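Local coordinates for Rod shape-determining protein (MreC) (Helicobacter pylori, PDB 5LP5), which binds the penicillin-binding protein PBP2 in a core complex for bacterial cell wall synthesis and takes part in determining rod shape, at the interface of chains A and B. Coordinates in Å, arbitrary orientation; residue numbers count along the deposited sequence, not the author numbering. Chains: chain A/B, Rod shape-determining protein (MreC).

Contact 1: the interface of chains A and B. Residues chain A 109-110, 176, 232-233; chain B 182, 184, 186, 221.
B:Val184 pushes its two methyl branches between A:Ser233 and A:His110, and this wedge is the tight part of a contact between two copies of MreC, a rod shape-determining protein with a beta-barrel core. The valine follows strand 178-183 and has 82 Å² of its surface hidden by chain A. Its first torsion of -64° sets CG1 beside the backbone N and CG2 between that N and the carbonyl carbon, which turns CG2 to the serine and leaves CG1 at the histidine. CG2 packs 3.6 Å from A:Ser233 CB, while the serine hydroxyl OG lies against both methyls. CG1 meets the imidazole of A:His110 at its edge and in the ring plane, 3.8 Å from CE1. A:Thr109 OG1, from the same chain, lies over one face of that imidazole, 3.3 Å above its plane. A compact, branched apolar side chain suits this place, since both methyls can pack against chain A. Beside it, the CD1 branch of A:Leu232 rests 3.5 Å from the hydroxyl OG of B:Ser186, a small residue that lets the leucine come close.

Packing is looser toward A:Gln176 and B:Thr221. The extended glutamine chain carries its amide oxygen OE1 to 3.4 Å from the main-chain O of B:Thr221, an oxygen pair that makes no hydrogen bond, and this threonine is poorly ordered. A:Thr109 CG2 likewise stays 4.0 Å from the carbonyl O of B:Phe182.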
ATOM      1  N   THR A 109     -33.529  10.840  15.119  1.00 33.78           N
ATOM      2  CA  THR A 109     -33.051  12.143  15.601  1.00 33.42           C
ATOM      3  C   THR A 109     -31.987  12.779  14.701  1.00 32.51           C
ATOM      4  O   THR A 109     -31.593  13.913  14.908  1.00 30.17           O
ATOM      5  CB  THR A 109     -32.383  12.019  16.998  1.00 33.48           C
ATOM      6  OG1 THR A 109     -31.227  11.165  16.933  1.00 32.68           O
ATOM      7  CG2 THR A 109     -33.351  11.483  18.038  1.00 34.01           C
ATOM      8  N   HIS A 110     -31.499  12.005  13.729  1.00 33.04           N
ATOM      9  CA  HIS A 110     -30.409  12.440  12.874  1.00 32.93           C
ATOM     10  C   HIS A 110     -30.897  12.980  11.519  1.00 33.45           C
ATOM     11  O   HIS A 110     -30.092  13.075  10.584  1.00 35.74           O
ATOM     12  CB  HIS A 110     -29.413  11.283  12.671  1.00 33.03           C
ATOM     13  CG  HIS A 110     -29.057  10.551  13.931  1.00 33.87           C
ATOM     14  ND1 HIS A 110     -28.175  11.036  14.870  1.00 34.01           N
ATOM     15  CD2 HIS A 110     -29.506   9.372  14.415  1.00 35.44           C
ATOM     16  CE1 HIS A 110     -28.085  10.178  15.870  1.00 35.76           C
ATOM     17  NE2 HIS A 110     -28.874   9.153  15.612  1.00 36.27           N
ATOM     18  N   GLN A 176     -24.037   3.884  16.075  1.00 46.91           N
ATOM     19  CA  GLN A 176     -24.184   5.315  15.800  1.00 47.48           C
ATOM     20  C   GLN A 176     -23.129   6.204  16.492  1.00 45.02           C
ATOM     21  O   GLN A 176     -23.457   7.242  17.086  1.00 45.63           O
ATOM     22  CB  GLN A 176     -25.611   5.779  16.125  1.00 50.19           C
ATOM     23  CG  GLN A 176     -26.635   5.259  15.131  1.00 53.62           C
ATOM     24  CD  GLN A 176     -28.056   5.515  15.556  1.00 54.77           C
ATOM     25  OE1 GLN A 176     -28.450   5.241  16.705  1.00 54.33           O
ATOM     26  NE2 GLN A 176     -28.846   6.033  14.620  1.00 55.33           N
ATOM     27  N   LEU A 232     -23.545  14.592  18.572  1.00 26.57           N
ATOM     28  CA  LEU A 232     -24.527  13.541  18.226  1.00 27.93           C
ATOM     29  C   LEU A 232     -25.972  13.929  18.574  1.00 29.75           C
ATOM     30  O   LEU A 232     -26.724  14.333  17.712  1.00 30.60           O
ATOM     31  CB  LEU A 232     -24.185  12.169  18.890  1.00 28.42           C
ATOM     32  CG  LEU A 232     -22.983  11.404  18.337  1.00 27.78           C
ATOM     33  CD1 LEU A 232     -22.694  10.158  19.145  1.00 29.24           C
ATOM     34  CD2 LEU A 232     -23.215  11.042  16.874  1.00 27.62           C
ATOM     35  N   SER A 233     -26.342  13.760  19.844  1.00 31.34           N
ATOM     36  CA  SER A 233     -27.714  13.686  20.292  1.00 31.78           C
ATOM     37  C   SER A 233     -28.010  14.959  21.061  1.00 32.41           C
ATOM     38  O   SER A 233     -28.985  14.973  21.773  1.00 33.82           O
ATOM     39  CB  SER A 233     -27.828  12.451  21.266  1.00 33.22           C
ATOM     40  OG  SER A 233     -28.998  11.606  21.182  1.00 34.38           O
TER
ATOM     41  N   PHE B 182     -35.081   5.859  21.269  1.00 38.86           N
ATOM     42  CA  PHE B 182     -34.214   6.377  20.199  1.00 36.60           C
ATOM     43  C   PHE B 182     -32.990   7.164  20.690  1.00 34.73           C
ATOM     44  O   PHE B 182     -32.537   8.076  20.003  1.00 34.92           O
ATOM     45  CB  PHE B 182     -35.047   7.230  19.227  1.00 35.76           C
ATOM     46  CG  PHE B 182     -36.146   6.450  18.558  1.00 36.98           C
ATOM     47  CD1 PHE B 182     -35.819   5.403  17.713  1.00 38.47           C
ATOM     48  CD2 PHE B 182     -37.491   6.774  18.720  1.00 36.10           C
ATOM     49  CE1 PHE B 182     -36.803   4.678  17.076  1.00 39.69           C
ATOM     50  CE2 PHE B 182     -38.480   6.040  18.109  1.00 36.58           C
ATOM     51  CZ  PHE B 182     -38.139   5.004  17.274  1.00 39.12           C
ATOM     52  N   VAL B 184     -29.006   7.567  21.544  1.00 31.38           N
ATOM     53  CA  VAL B 184     -27.720   7.017  21.148  1.00 32.11           C
ATOM     54  C   VAL B 184     -27.091   6.284  22.335  1.00 32.33           C
ATOM     55  O   VAL B 184     -27.125   6.764  23.463  1.00 31.62           O
ATOM     56  CB  VAL B 184     -26.760   8.095  20.610  1.00 32.40           C
ATOM     57  CG1 VAL B 184     -27.314   8.700  19.331  1.00 32.61           C
ATOM     58  CG2 VAL B 184     -26.500   9.178  21.642  1.00 32.15           C
ATOM     59  N   SER B 186     -24.066   5.857  23.224  1.00 38.31           N
ATOM     60  CA  SER B 186     -22.883   6.484  23.772  1.00 41.28           C
ATOM     61  C   SER B 186     -23.204   7.687  24.642  1.00 42.06           C
ATOM     62  O   SER B 186     -22.301   8.273  25.206  1.00 45.08           O
ATOM     63  CB  SER B 186     -21.961   6.915  22.634  1.00 43.69           C
ATOM     64  OG  SER B 186     -22.592   7.882  21.804  1.00 43.41           O
ATOM     65  N   THR B 221     -27.807  -0.910  19.831  1.00 72.81           N
ATOM     66  CA  THR B 221     -27.983   0.018  18.716  1.00 66.56           C
ATOM     67  C   THR B 221     -28.553   1.348  19.211  1.00 59.98           C
ATOM     68  O   THR B 221     -28.486   2.382  18.540  1.00 57.59           O
ATOM     69  CB  THR B 221     -29.008  -0.599  17.724  1.00 68.74           C
ATOM     70  OG1 THR B 221     -28.357  -1.565  16.895  1.00 71.96           O
ATOM     71  CG2 THR B 221     -29.721   0.463  16.837  1.00 68.37           C
TER

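Contact 2: the interface of chains A and B. Residues chain A 100, 103, 109; chain B 158, 167, 169, 200-201.
A:Phe103, at the end of the short strand 100-103, presents a ring face to the edge of B:Phe169 from strand 166-172, forming an aromatic pair between two MreC copies. The strands of chain B that take part lie in the MreC family's barrel core. A:Phe103 has 53 Å² hidden by chain B, more than any other residue here. The ring centroids are 5.0 Å apart and the planes stand at 76°, an edge-to-face pair in which CZ of B:Phe169 points at the middle of the A:Phe103 face. Phenylalanine suits both positions: one supplies a broad apolar face, the other a rim of C-H groups, which carry slight positive charge and should be drawn weakly to the pi cloud.

The opposite face of A:Phe103 is occupied from its own chain by A:Met100, whose methyl CE lies over the ring centre, 3.7 Å above the plane. The ring is therefore sandwiched between a methionine methyl and a phenylalanine edge, which should restrict its tilting. A bend at chi3 (-86°) turns the methionine methyl back toward this ring. The same flexible thioether reaches B:Leu200, with CE 3.9 Å from the leucine CB and SD also in contact.

B:Leu200, with 30 Å² hidden, adds its CD1 branch 4.0 Å from CZ at the far end of the A:Phe103 ring. Nearby, the hydroxyl OG of B:Ser158, anti to its own backbone N (chi1 -173°), comes 3.3 Å from CE2 of that ring with CB behind it, a small side chain that leaves room for the aromatic. The position of B:Ser158 is supported from behind: its backbone N donates to the carboxylate OD2 of B:Asp201 at 2.8 Å, nearly straight but from above the carboxylate plane. This second-shell bond ties strand 158-161 to the loop carrying B:Leu200. Next to CZ on the rim of B:Phe169, CE2 meets the A:Thr109 methyl CG2 at 3.4 Å, the methyl standing off the ring plane.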
ATOM      1  N   MET A 100     -34.214  24.597  12.176  1.00 34.57           N
ATOM      2  CA  MET A 100     -35.027  23.415  11.951  1.00 33.02           C
ATOM      3  C   MET A 100     -36.473  23.696  12.332  1.00 32.88           C
ATOM      4  O   MET A 100     -36.750  24.355  13.313  1.00 33.94           O
ATOM      5  CB  MET A 100     -34.452  22.179  12.656  1.00 32.08           C
ATOM      6  CG  MET A 100     -34.717  22.072  14.137  1.00 32.13           C
ATOM      7  SD  MET A 100     -33.891  20.636  14.842  1.00 31.07           S
ATOM      8  CE  MET A 100     -35.112  19.354  14.540  1.00 32.35           C
ATOM      9  N   PHE A 103     -38.201  17.477  13.093  1.00 32.55           N
ATOM     10  CA  PHE A 103     -37.464  16.302  12.619  1.00 33.59           C
ATOM     11  C   PHE A 103     -38.216  15.760  11.405  1.00 34.67           C
ATOM     12  O   PHE A 103     -39.415  16.001  11.267  1.00 36.80           O
ATOM     13  CB  PHE A 103     -37.408  15.251  13.698  1.00 34.02           C
ATOM     14  CG  PHE A 103     -36.586  15.645  14.874  1.00 34.18           C
ATOM     15  CD1 PHE A 103     -35.242  15.328  14.950  1.00 34.07           C
ATOM     16  CD2 PHE A 103     -37.175  16.297  15.949  1.00 35.74           C
ATOM     17  CE1 PHE A 103     -34.512  15.679  16.071  1.00 34.27           C
ATOM     18  CE2 PHE A 103     -36.444  16.657  17.063  1.00 35.58           C
ATOM     19  CZ  PHE A 103     -35.111  16.349  17.125  1.00 34.71           C
ATOM     20  N   THR A 109     -33.529  10.840  15.119  1.00 33.78           N
ATOM     21  CA  THR A 109     -33.051  12.143  15.601  1.00 33.42           C
ATOM     22  C   THR A 109     -31.987  12.779  14.701  1.00 32.51           C
ATOM     23  O   THR A 109     -31.593  13.913  14.908  1.00 30.17           O
ATOM     24  CB  THR A 109     -32.383  12.019  16.998  1.00 33.48           C
ATOM     25  OG1 THR A 109     -31.227  11.165  16.933  1.00 32.68           O
ATOM     26  CG2 THR A 109     -33.351  11.483  18.038  1.00 34.01           C
TER
ATOM     27  N   SER B 158     -40.727  15.103  20.735  1.00 28.64           N
ATOM     28  CA  SER B 158     -39.300  15.229  21.053  1.00 27.66           C
ATOM     29  C   SER B 158     -39.011  15.786  22.429  1.00 26.25           C
ATOM     30  O   SER B 158     -39.514  16.845  22.802  1.00 26.45           O
ATOM     31  CB  SER B 158     -38.583  16.105  20.043  1.00 27.58           C
ATOM     32  OG  SER B 158     -37.187  16.085  20.267  1.00 28.94           O
ATOM     33  N   LEU B 167     -31.150  13.967  23.321  1.00 24.80           N
ATOM     34  CA  LEU B 167     -32.399  13.836  22.579  1.00 24.56           C
ATOM     35  C   LEU B 167     -32.922  12.416  22.482  1.00 25.59           C
ATOM     36  O   LEU B 167     -32.156  11.444  22.376  1.00 27.57           O
ATOM     37  CB  LEU B 167     -32.215  14.385  21.160  1.00 24.22           C
ATOM     38  CG  LEU B 167     -32.076  15.903  21.076  1.00 23.86           C
ATOM     39  CD1 LEU B 167     -31.671  16.314  19.669  1.00 24.51           C
ATOM     40  CD2 LEU B 167     -33.378  16.580  21.484  1.00 22.82           C
ATOM     41  N   PHE B 169     -37.196  10.389  21.706  1.00 27.56           N
ATOM     42  CA  PHE B 169     -38.602  10.602  21.394  1.00 28.05           C
ATOM     43  C   PHE B 169     -39.476   9.820  22.358  1.00 29.48           C
ATOM     44  O   PHE B 169     -39.165   8.700  22.755  1.00 30.48           O
ATOM     45  CB  PHE B 169     -38.940  10.162  19.971  1.00 28.00           C
ATOM     46  CG  PHE B 169     -38.288  10.983  18.906  1.00 27.80           C
ATOM     47  CD1 PHE B 169     -38.824  12.197  18.528  1.00 27.51           C
ATOM     48  CD2 PHE B 169     -37.177  10.514  18.241  1.00 28.29           C
ATOM     49  CE1 PHE B 169     -38.247  12.955  17.534  1.00 27.35           C
ATOM     50  CE2 PHE B 169     -36.603  11.258  17.230  1.00 28.97           C
ATOM     51  CZ  PHE B 169     -37.137  12.486  16.880  1.00 28.42           C
ATOM     52  N   LEU B 200     -37.876  21.254  19.603  1.00 25.76           N
ATOM     53  CA  LEU B 200     -37.379  21.275  18.234  1.00 26.85           C
ATOM     54  C   LEU B 200     -38.351  20.666  17.229  1.00 27.06           C
ATOM     55  O   LEU B 200     -38.140  20.776  16.014  1.00 26.16           O
ATOM     56  CB  LEU B 200     -36.043  20.558  18.103  1.00 28.26           C
ATOM     57  CG  LEU B 200     -34.943  20.786  19.142  1.00 28.60           C
ATOM     58  CD1 LEU B 200     -34.075  19.542  19.333  1.00 30.10           C
ATOM     59  CD2 LEU B 200     -34.103  21.971  18.760  1.00 27.79           C
ATOM     60  N   ASP B 201     -39.424  20.042  17.729  1.00 26.99           N
ATOM     61  CA  ASP B 201     -40.314  19.233  16.879  1.00 27.04           C
ATOM     62  C   ASP B 201     -41.486  19.991  16.248  1.00 27.99           C
ATOM     63  O   ASP B 201     -42.197  19.457  15.401  1.00 28.04           O
ATOM     64  CB  ASP B 201     -40.849  18.020  17.642  1.00 26.00           C
ATOM     65  CG  ASP B 201     -41.492  18.373  18.973  1.00 24.95           C
ATOM     66  OD1 ASP B 201     -41.563  19.561  19.331  1.00 24.27           O
ATOM     67  OD2 ASP B 201     -41.921  17.438  19.677  1.00 25.60           O
TER

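Contact 1 and contact 2 are neighbouring patches of one interface, with the centres of their C-alpha atoms about 12 Å apart. A:Thr109 belongs to both, so the segment joining strands 100-103 and 111-114 of chain A runs from one to the other. On chain B, contact 1 uses the end of strand 178-183, the loop after it and the turn between strands 209-218 and 223-228, whereas contact 2 uses strands 158-161 and 166-172 and the loop of residues 200-201. In these patches the copies use different residues; such pairing could in principle extend to further copies, but the structure alone does not show whether it forms in the cell.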